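Local coordinates for protein ASCH domain (Vibrio cholerae TMA 21, PDB 3S9X) that is of unknown function but belongs to the ASCH family of PUA-like domains, and so may bind RNA or act on a nucleic-acid-derived ligand, at residues A[35-40]-A[152-157]; A[63-68]-A[137-142]; A[112-117]-A[122-127]. All coordinates share one frame; numbering follows the deposited sequence.

Contact 1: residues A[35-40]-A[152-157]; sequences DYFCAD and EHFKVV
Phe37 meets Phe154 through carbon alone, while a polar bond marks the far end of segment 35-40: Asp40 OD2 accepts the backbone N of Asn43, an N-cap that starts helix 41-52. Asp35, at the other end, still pairs as a strand residue with Val81 and Thr83, and its carbonyl takes a bond from Gln80 NE2. Between these two fixed ends the loop turns Phe37 toward strand 148-158.

The two rings arrive from opposite directions. Phe37 CZ sits 4.1 Å from Phe154 CZ and, at the same distance, from Phe154 CE2, so the end of one ring rests against a bond of the other. With centroids 5.8 Å apart and planes inclined by 55°, the pair is oblique, neither stacked nor T-shaped. Phe154 reaches this point with CG lodged between its backbone N and carbonyl carbon (chi1 53°), whereas CG of Phe37 lies anti to its own carbonyl carbon.

Ile51 of helix 41-52, Val82 and Ser59 also touch Phe37; Phe154 packs on Ile93 and again on Ser59. One phenylalanine thus touches both strand 79-83 and edge strand 58-62, which the curved mixed sheet of a PUA-like fold brings within range of a single side chain. The nearest CA atoms, those of Phe37 and Glu152, are 12.9 Å apart, and the two rings together span the gap between the backbones, Phe154 buried and Phe37 only partly so. The contact is purely apolar and small, 65 Å² over both sides, a single ring-to-ring touch; the neighbours around each ring probably help to fix its tilt.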
loop_
_atom_site.group_PDB
_atom_site.type_symbol
_atom_site.label_atom_id
_atom_site.label_comp_id
_atom_site.label_asym_id
_atom_site.label_seq_id
_atom_site.Cartn_x
_atom_site.Cartn_y
_atom_site.Cartn_z
ATOM N N ASP A 35 -7.253 2.188 -4.598
ATOM C CA ASP A 35 -6.160 2.099 -5.581
ATOM C C ASP A 35 -5.745 0.619 -5.690
ATOM O O ASP A 35 -6.036 -0.200 -4.824
ATOM C CB ASP A 35 -4.955 2.892 -5.021
ATOM C CG ASP A 35 -4.343 3.932 -5.971
ATOM O OD1 ASP A 35 -3.074 3.988 -6.005
ATOM O OD2 ASP A 35 -5.027 4.759 -6.580
ATOM N N TYR A 36 -5.023 0.326 -6.760
ATOM C CA TYR A 36 -4.289 -0.880 -6.912
ATOM C C TYR A 36 -2.867 -0.697 -6.435
ATOM O O TYR A 36 -2.385 0.426 -6.303
ATOM C CB TYR A 36 -4.372 -1.451 -8.355
ATOM C CG TYR A 36 -3.856 -0.549 -9.447
ATOM C CD1 TYR A 36 -2.482 -0.425 -9.687
ATOM C CD2 TYR A 36 -4.720 0.179 -10.222
ATOM C CE1 TYR A 36 -2.013 0.431 -10.647
ATOM C CE2 TYR A 36 -4.267 0.973 -11.278
ATOM C CZ TYR A 36 -2.893 1.077 -11.478
ATOM O OH TYR A 36 -2.418 1.891 -12.492
ATOM N N PHE A 37 -2.178 -1.817 -6.182
ATOM C CA PHE A 37 -0.775 -1.833 -5.857
ATOM C C PHE A 37 0.003 -2.108 -7.147
ATOM O O PHE A 37 -0.522 -2.695 -8.117
ATOM C CB PHE A 37 -0.482 -2.976 -4.877
ATOM C CG PHE A 37 -0.820 -2.643 -3.423
ATOM C CD1 PHE A 37 0.184 -2.398 -2.535
ATOM C CD2 PHE A 37 -2.106 -2.487 -3.001
ATOM C CE1 PHE A 37 -0.113 -2.093 -1.202
ATOM C CE2 PHE A 37 -2.350 -2.117 -1.633
ATOM C CZ PHE A 37 -1.356 -1.906 -0.800
ATOM N N CYS A 38 1.256 -1.631 -7.167
ATOM C CA CYS A 38 2.193 -1.862 -8.263
ATOM C C CYS A 38 1.931 -0.943 -9.458
ATOM O O CYS A 38 0.982 -0.136 -9.435
ATOM C CB CYS A 38 2.346 -3.340 -8.657
ATOM S SG CYS A 38 2.370 -4.466 -7.331
ATOM N N ALA A 39 2.731 -1.110 -10.513
ATOM C CA ALA A 39 2.630 -0.265 -11.703
ATOM C C ALA A 39 2.376 -1.047 -12.971
ATOM O O ALA A 39 2.469 -0.497 -14.046
ATOM C CB ALA A 39 3.922 0.615 -11.839
ATOM N N ASP A 40 2.028 -2.318 -12.836
ATOM C CA ASP A 40 1.681 -3.122 -14.012
ATOM C C ASP A 40 0.566 -4.094 -13.663
ATOM O O ASP A 40 0.382 -4.392 -12.495
ATOM C CB ASP A 40 2.908 -3.861 -14.589
ATOM C CG ASP A 40 3.453 -4.938 -13.649
ATOM O OD1 ASP A 40 4.345 -4.654 -12.761
ATOM O OD2 ASP A 40 2.965 -6.057 -13.652
ATOM N N GLU A 152 4.869 0.622 5.552
ATOM C CA GLU A 152 3.496 0.513 6.054
ATOM C C GLU A 152 3.149 -0.955 6.292
ATOM O O GLU A 152 3.508 -1.821 5.466
ATOM C CB GLU A 152 2.500 1.067 5.044
ATOM C CG GLU A 152 2.678 2.507 4.773
ATOM C CD GLU A 152 1.854 2.998 3.540
ATOM O OE1 GLU A 152 0.665 2.699 3.530
ATOM O OE2 GLU A 152 2.449 3.730 2.731
ATOM N N HIS A 153 2.569 -1.257 7.442
ATOM C CA HIS A 153 1.980 -2.554 7.685
ATOM C C HIS A 153 0.462 -2.393 7.702
ATOM O O HIS A 153 -0.054 -1.320 8.092
ATOM C CB HIS A 153 2.467 -3.158 8.971
ATOM C CG HIS A 153 3.886 -3.622 8.938
ATOM N ND1 HIS A 153 4.961 -2.787 8.991
ATOM C CD2 HIS A 153 4.378 -4.868 8.891
ATOM C CE1 HIS A 153 6.071 -3.518 8.985
ATOM N NE2 HIS A 153 5.750 -4.775 8.867
ATOM N N PHE A 154 -0.270 -3.430 7.342
ATOM C CA PHE A 154 -1.704 -3.337 7.230
ATOM C C PHE A 154 -2.349 -4.748 7.400
ATOM O O PHE A 154 -1.652 -5.757 7.331
ATOM C CB PHE A 154 -2.139 -2.635 5.929
ATOM C CG PHE A 154 -1.533 -3.243 4.703
ATOM C CD1 PHE A 154 -1.913 -4.468 4.207
ATOM C CD2 PHE A 154 -0.500 -2.566 4.039
ATOM C CE1 PHE A 154 -1.324 -4.964 3.015
ATOM C CE2 PHE A 154 0.089 -3.074 2.907
ATOM C CZ PHE A 154 -0.360 -4.274 2.383
ATOM N N LYS A 155 -3.667 -4.708 7.556
ATOM C CA LYS A 155 -4.453 -5.909 7.731
ATOM C C LYS A 155 -5.708 -5.816 6.904
ATOM O O LYS A 155 -6.265 -4.732 6.759
ATOM C CB LYS A 155 -4.787 -6.147 9.181
ATOM C CG LYS A 155 -5.717 -5.146 9.787
ATOM C CD LYS A 155 -6.032 -5.308 11.270
ATOM C CE LYS A 155 -6.938 -4.239 11.826
ATOM N NZ LYS A 155 -7.163 -4.406 13.305
ATOM N N VAL A 156 -6.208 -6.947 6.403
ATOM C CA VAL A 156 -7.481 -7.019 5.735
ATOM C C VAL A 156 -8.598 -6.860 6.780
ATOM O O VAL A 156 -8.576 -7.600 7.752
ATOM C CB VAL A 156 -7.639 -8.293 4.901
ATOM C CG1 VAL A 156 -9.033 -8.403 4.367
ATOM C CG2 VAL A 156 -6.627 -8.271 3.737
ATOM N N VAL A 157 -9.584 -5.985 6.507
ATOM C CA VAL A 157 -10.780 -5.851 7.313
ATOM C C VAL A 157 -12.067 -6.215 6.582
ATOM O O VAL A 157 -13.122 -6.340 7.202
ATOM C CB VAL A 157 -10.866 -4.422 7.946
ATOM C CG1 VAL A 157 -9.638 -4.177 8.862
ATOM C CG2 VAL A 157 -11.062 -3.306 6.899
#

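Contact 2: residues A[63-68]-A[137-142]; sequences EYWYSQ and HELGIE
Tyr64 and Trp65, neighbours on the short helix 64-67, each present a ring to a branched side chain at or just past the end of helix 121-139: Leu139 in its last turn, Ile141 beyond Gly140. Two CH-pi contacts set methyl groups over the ring faces. Ile141 CD1 stands 3.7 Å from the centroid of the Tyr64 ring and only 13° off its normal, a methyl set almost squarely over the face; the opposite face of the same ring is covered by Gln68 CB, so the phenol is held between two aliphatic groups. Tyr64 swings out to this place with CG anti to its backbone N (chi1 -170°). Leu139 CD2 lies over the six-membered ring of Trp65, 4.0 Å from its centroid.

Ordinary apolar contact fills the angle between the rings. Leu139 CD1 touches Tyr64 CD2 at 3.9 Å and also reaches Trp65 CZ2, so this leucine wedges between the two aromatics, while Ile141 CG2 lies beside Tyr64 OH.

Helix 121-139 stops here in a Schellman motif: Gly140, with positive phi, turns the chain so that Leu139 and Ile141 both point at helix 64-67. In the PUA-like fold this joins the outgoing end of the long helix to the helical turn following edge strand 58-62.

Polar links lie round the apolar patch. One water bridges the segments, 3.0 Å from Tyr64 OH and donating to Leu139 O at 2.6 Å; it sits in the plane of the phenol ring. Trp65 NE1 is bonded to Glu135 OE1, one turn earlier on the long helix. Within the first segment, Ser67 OG donates to Glu63 OE1 over 2.8 Å, approaching from above the carboxylate plane, and Glu63 O accepts from both Tyr66 N and Ser67 N.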
loop_
_atom_site.group_PDB
_atom_site.type_symbol
_atom_site.label_atom_id
_atom_site.label_comp_id
_atom_site.label_asym_id
_atom_site.label_seq_id
_atom_site.Cartn_x
_atom_site.Cartn_y
_atom_site.Cartn_z
ATOM N N GLU A 63 10.549 7.828 0.766
ATOM C CA GLU A 63 10.213 8.952 1.663
ATOM C C GLU A 63 10.261 10.330 0.968
ATOM O O GLU A 63 9.524 11.236 1.343
ATOM C CB GLU A 63 11.156 8.939 2.839
ATOM C CG GLU A 63 10.655 9.817 3.963
ATOM C CD GLU A 63 11.137 11.206 3.934
ATOM O OE1 GLU A 63 12.136 11.516 3.256
ATOM O OE2 GLU A 63 10.460 12.014 4.605
ATOM N N TYR A 64 11.042 10.427 -0.091
ATOM C CA TYR A 64 11.192 11.608 -0.895
ATOM C C TYR A 64 9.839 12.163 -1.307
ATOM O O TYR A 64 9.629 13.394 -1.352
ATOM C CB TYR A 64 11.997 11.288 -2.145
ATOM C CG TYR A 64 12.432 12.505 -2.944
ATOM C CD1 TYR A 64 13.668 13.106 -2.707
ATOM C CD2 TYR A 64 11.660 13.015 -3.943
ATOM C CE1 TYR A 64 14.097 14.169 -3.428
ATOM C CE2 TYR A 64 12.103 14.074 -4.724
ATOM C CZ TYR A 64 13.338 14.636 -4.450
ATOM O OH TYR A 64 13.785 15.718 -5.181
ATOM N N TRP A 65 8.865 11.279 -1.564
ATOM C CA TRP A 65 7.537 11.747 -1.987
ATOM C C TRP A 65 6.886 12.631 -0.945
ATOM O O TRP A 65 6.046 13.522 -1.228
ATOM C CB TRP A 65 6.595 10.569 -2.270
ATOM C CG TRP A 65 6.922 9.855 -3.533
ATOM C CD1 TRP A 65 7.490 8.644 -3.632
ATOM C CD2 TRP A 65 6.736 10.326 -4.875
ATOM N NE1 TRP A 65 7.614 8.284 -4.943
ATOM C CE2 TRP A 65 7.121 9.290 -5.724
ATOM C CE3 TRP A 65 6.152 11.483 -5.447
ATOM C CZ2 TRP A 65 7.067 9.391 -7.112
ATOM C CZ3 TRP A 65 6.052 11.577 -6.851
ATOM C CH2 TRP A 65 6.507 10.545 -7.675
ATOM N N TYR A 66 7.166 12.353 0.311
ATOM C CA TYR A 66 6.478 13.029 1.405
ATOM C C TYR A 66 7.271 14.256 1.796
ATOM O O TYR A 66 6.742 15.356 1.812
ATOM C CB TYR A 66 6.253 12.130 2.600
ATOM C CG TYR A 66 5.649 10.805 2.158
ATOM C CD1 TYR A 66 4.301 10.647 1.870
ATOM C CD2 TYR A 66 6.475 9.706 1.907
ATOM C CE1 TYR A 66 3.814 9.455 1.347
ATOM C CE2 TYR A 66 5.987 8.514 1.342
ATOM C CZ TYR A 66 4.655 8.385 1.114
ATOM O OH TYR A 66 4.126 7.223 0.589
ATOM N N SER A 67 8.562 14.087 2.057
ATOM C CA SER A 67 9.396 15.194 2.465
ATOM C C SER A 67 9.708 16.213 1.369
ATOM O O SER A 67 9.780 17.438 1.695
ATOM C CB SER A 67 10.685 14.690 3.084
ATOM O OG SER A 67 11.467 14.003 2.156
ATOM N N GLN A 68 9.807 15.805 0.119
ATOM C CA GLN A 68 10.203 16.746 -0.900
ATOM C C GLN A 68 9.104 17.067 -1.847
ATOM O O GLN A 68 9.017 18.208 -2.347
ATOM C CB GLN A 68 11.433 16.233 -1.632
ATOM C CG GLN A 68 12.571 15.867 -0.674
ATOM C CD GLN A 68 13.101 16.987 0.220
ATOM O OE1 GLN A 68 13.433 18.068 -0.243
ATOM N NE2 GLN A 68 13.229 16.685 1.522
ATOM N N HIS A 137 14.117 8.639 -11.682
ATOM C CA HIS A 137 14.372 9.334 -12.941
ATOM C C HIS A 137 13.269 10.395 -13.170
ATOM O O HIS A 137 13.584 11.507 -13.581
ATOM C CB HIS A 137 14.448 8.360 -14.137
ATOM C CG HIS A 137 14.730 9.070 -15.436
ATOM N ND1 HIS A 137 15.985 9.509 -15.765
ATOM C CD2 HIS A 137 13.894 9.573 -16.380
ATOM C CE1 HIS A 137 15.945 10.142 -16.929
ATOM N NE2 HIS A 137 14.668 10.207 -17.315
ATOM N N GLU A 138 11.977 10.003 -13.017
ATOM C CA GLU A 138 10.915 10.965 -13.233
ATOM C C GLU A 138 10.939 12.090 -12.229
ATOM O O GLU A 138 10.585 13.223 -12.617
ATOM C CB GLU A 138 9.508 10.309 -13.222
ATOM N N LEU A 139 11.416 11.816 -11.000
ATOM C CA LEU A 139 11.599 12.864 -9.995
ATOM C C LEU A 139 12.800 13.778 -10.242
ATOM O O LEU A 139 12.978 14.778 -9.553
ATOM C CB LEU A 139 11.719 12.241 -8.605
ATOM C CG LEU A 139 10.455 11.546 -8.009
ATOM C CD1 LEU A 139 10.838 10.561 -6.879
ATOM C CD2 LEU A 139 9.610 12.733 -7.537
ATOM N N GLY A 140 13.659 13.378 -11.179
ATOM C CA GLY A 140 14.833 14.182 -11.490
ATOM C C GLY A 140 16.039 13.930 -10.587
ATOM O O GLY A 140 16.961 14.762 -10.574
ATOM N N ILE A 141 16.055 12.766 -9.960
ATOM C CA ILE A 141 17.153 12.346 -9.079
ATOM C C ILE A 141 17.607 10.927 -9.449
ATOM O O ILE A 141 16.954 10.251 -10.243
ATOM C CB ILE A 141 16.773 12.455 -7.593
ATOM C CG1 ILE A 141 15.614 11.519 -7.242
ATOM C CG2 ILE A 141 16.299 13.832 -7.311
ATOM C CD1 ILE A 141 15.195 11.527 -5.765
ATOM N N GLU A 142 18.765 10.514 -8.889
ATOM C CA GLU A 142 19.209 9.146 -9.047
ATOM C C GLU A 142 18.893 8.372 -7.765
ATOM O O GLU A 142 19.157 8.790 -6.662
ATOM C CB GLU A 142 20.706 9.071 -9.332
ATOM C CG GLU A 142 21.029 9.649 -10.745
ATOM C CD GLU A 142 22.450 9.572 -11.135
ATOM O OE1 GLU A 142 23.327 9.226 -10.325
ATOM O OE2 GLU A 142 22.759 9.836 -12.310
HETATM O O HOH W 1 12.011 16.196 -7.568
#

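Contact 3: residues A[112-117]-A[122-127]; sequences ASEGEG and AWWQEA
Trp124 and Trp123 close a helix-loop-helix connection, reaching from the first turn of helix 121-139 back to the end of helix 108-114 and the loop behind it. Trp124 NE1 donates to Glu114 OE1 at 2.7 Å, with an N-H...O angle of 162°. The oxygen lies close to the indole plane, yet the donor meets the carboxylate from above, 53° out of its plane, because the two flat groups are steeply turned against each other.

Trp123 meets mostly main chain. Gly117 CA lies over its five-membered ring, 3.6 Å from the centroid, a CH-pi contact in which the absence of a side chain lets the backbone settle on the indole face. Glu116 C lies over the same face toward its rim, while Glu116 CB comes up beside the corner of the six-membered ring, outside the rim and 3.3 Å from Trp123 CZ3.

Further out, Lys56 NZ forms salt bridges with Glu114 OE2 and Glu116 OE2, tying together the two glutamates that flank Gly115, where positive phi ends the first helix. Trp124 is also stacked on His128 and packs against Cys60 of strand 58-62, which holds its indole in the buried side of the connection. Glu114 brings its carboxylate to this indole through a bend at chi2 (-134°), and its CG lies 3.9 Å from Trp124 NE1.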
loop_
_atom_site.group_PDB
_atom_site.type_symbol
_atom_site.label_atom_id
_atom_site.label_comp_id
_atom_site.label_asym_id
_atom_site.label_seq_id
_atom_site.Cartn_x
_atom_site.Cartn_y
_atom_site.Cartn_z
ATOM N N ALA A 112 9.667 -10.560 3.723
ATOM C CA ALA A 112 8.680 -11.662 3.836
ATOM C C ALA A 112 7.257 -11.148 4.078
ATOM O O ALA A 112 6.308 -11.651 3.546
ATOM C CB ALA A 112 9.134 -12.700 4.932
ATOM N N SER A 113 7.107 -10.073 4.890
ATOM C CA SER A 113 5.818 -9.423 5.142
ATOM C C SER A 113 5.248 -8.836 3.886
ATOM O O SER A 113 4.017 -8.811 3.683
ATOM C CB SER A 113 5.947 -8.316 6.193
ATOM O OG SER A 113 6.244 -8.946 7.408
ATOM N N GLU A 114 6.104 -8.283 3.015
ATOM C CA GLU A 114 5.625 -7.787 1.727
ATOM C C GLU A 114 5.102 -8.935 0.859
ATOM O O GLU A 114 4.248 -8.713 0.004
ATOM C CB GLU A 114 6.658 -6.990 0.983
ATOM C CG GLU A 114 6.957 -5.587 1.545
ATOM C CD GLU A 114 7.006 -4.511 0.474
ATOM O OE1 GLU A 114 7.973 -3.747 0.439
ATOM O OE2 GLU A 114 6.047 -4.490 -0.371
ATOM N N GLY A 115 5.615 -10.143 1.052
ATOM C CA GLY A 115 5.000 -11.387 0.590
ATOM C C GLY A 115 5.013 -11.716 -0.868
ATOM O O GLY A 115 4.289 -12.609 -1.314
ATOM N N GLU A 116 5.829 -11.001 -1.659
ATOM C CA GLU A 116 5.896 -11.204 -3.128
ATOM C C GLU A 116 6.989 -12.194 -3.553
ATOM O O GLU A 116 7.975 -12.460 -2.819
ATOM C CB GLU A 116 6.051 -9.855 -3.829
ATOM C CG GLU A 116 4.847 -8.918 -3.656
ATOM C CD GLU A 116 5.119 -7.569 -4.270
ATOM O OE1 GLU A 116 5.140 -7.520 -5.510
ATOM O OE2 GLU A 116 5.221 -6.577 -3.508
ATOM N N GLY A 117 6.792 -12.770 -4.736
ATOM C CA GLY A 117 7.740 -13.776 -5.246
ATOM C C GLY A 117 7.958 -14.879 -4.243
ATOM O O GLY A 117 7.037 -15.426 -3.672
ATOM N N ALA A 122 16.375 -11.036 -1.561
ATOM C CA ALA A 122 16.911 -10.818 -2.900
ATOM C C ALA A 122 15.820 -10.436 -3.940
ATOM O O ALA A 122 15.976 -9.532 -4.789
ATOM C CB ALA A 122 17.724 -11.996 -3.329
ATOM N N TRP A 123 14.713 -11.150 -3.897
ATOM C CA TRP A 123 13.606 -10.883 -4.820
ATOM C C TRP A 123 13.043 -9.480 -4.579
ATOM O O TRP A 123 12.800 -8.733 -5.490
ATOM C CB TRP A 123 12.516 -11.968 -4.631
ATOM C CG TRP A 123 11.470 -11.997 -5.706
ATOM C CD1 TRP A 123 11.393 -12.895 -6.778
ATOM C CD2 TRP A 123 10.365 -11.150 -5.839
ATOM N NE1 TRP A 123 10.330 -12.616 -7.533
ATOM C CE2 TRP A 123 9.708 -11.508 -7.045
ATOM C CE3 TRP A 123 9.941 -10.070 -5.160
ATOM C CZ2 TRP A 123 8.544 -10.886 -7.504
ATOM C CZ3 TRP A 123 8.778 -9.435 -5.604
ATOM C CH2 TRP A 123 8.112 -9.811 -6.791
ATOM N N TRP A 124 12.841 -9.144 -3.318
ATOM C CA TRP A 124 12.376 -7.821 -2.894
ATOM C C TRP A 124 13.307 -6.741 -3.465
ATOM O O TRP A 124 12.798 -5.706 -3.964
ATOM C CB TRP A 124 12.264 -7.796 -1.338
ATOM C CG TRP A 124 11.762 -6.462 -0.812
ATOM C CD1 TRP A 124 10.497 -6.153 -0.411
ATOM C CD2 TRP A 124 12.545 -5.281 -0.642
ATOM N NE1 TRP A 124 10.434 -4.832 -0.012
ATOM C CE2 TRP A 124 11.679 -4.268 -0.140
ATOM C CE3 TRP A 124 13.915 -4.968 -0.833
ATOM C CZ2 TRP A 124 12.111 -2.944 0.107
ATOM C CZ3 TRP A 124 14.288 -3.665 -0.599
ATOM C CH2 TRP A 124 13.427 -2.684 -0.169
ATOM N N GLN A 125 14.631 -6.991 -3.350
ATOM C CA GLN A 125 15.592 -5.977 -3.821
ATOM C C GLN A 125 15.516 -5.772 -5.300
ATOM O O GLN A 125 15.564 -4.650 -5.792
ATOM C CB GLN A 125 17.025 -6.355 -3.424
ATOM C CG GLN A 125 17.243 -6.229 -1.965
ATOM C CD GLN A 125 18.566 -6.846 -1.521
ATOM O OE1 GLN A 125 19.051 -7.791 -2.126
ATOM N NE2 GLN A 125 19.094 -6.382 -0.421
ATOM N N GLU A 126 15.469 -6.861 -6.051
ATOM C CA GLU A 126 15.501 -6.801 -7.506
ATOM C C GLU A 126 14.301 -5.983 -7.947
ATOM O O GLU A 126 14.413 -4.942 -8.686
ATOM C CB GLU A 126 15.556 -8.246 -8.081
ATOM N N ALA A 127 13.133 -6.343 -7.404
ATOM C CA ALA A 127 11.896 -5.654 -7.739
ATOM C C ALA A 127 11.831 -4.157 -7.365
ATOM O O ALA A 127 11.543 -3.270 -8.191
ATOM C CB ALA A 127 10.716 -6.402 -7.143
#

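Overall arrangement
Contact 1 is the central one, though only partly buried: its centre lies about 3 Å from the centre of the chain. The centre of contact 3, also partly buried, is about 14 Å out, and that of contact 2, a surface contact, about 18 Å. Contacts 2 and 3 use opposite ends of helix 121-139, their centres about 22 Å apart; strand 148-158, which follows that helix in sequence, supplies one side of contact 1. Chemistry changes with place: a lone aromatic pair at the centre, methyl groups on rings with a bridging water at the surface, and in contact 3 a direct indole-carboxylate bond beside a glycine CA set on a second indole.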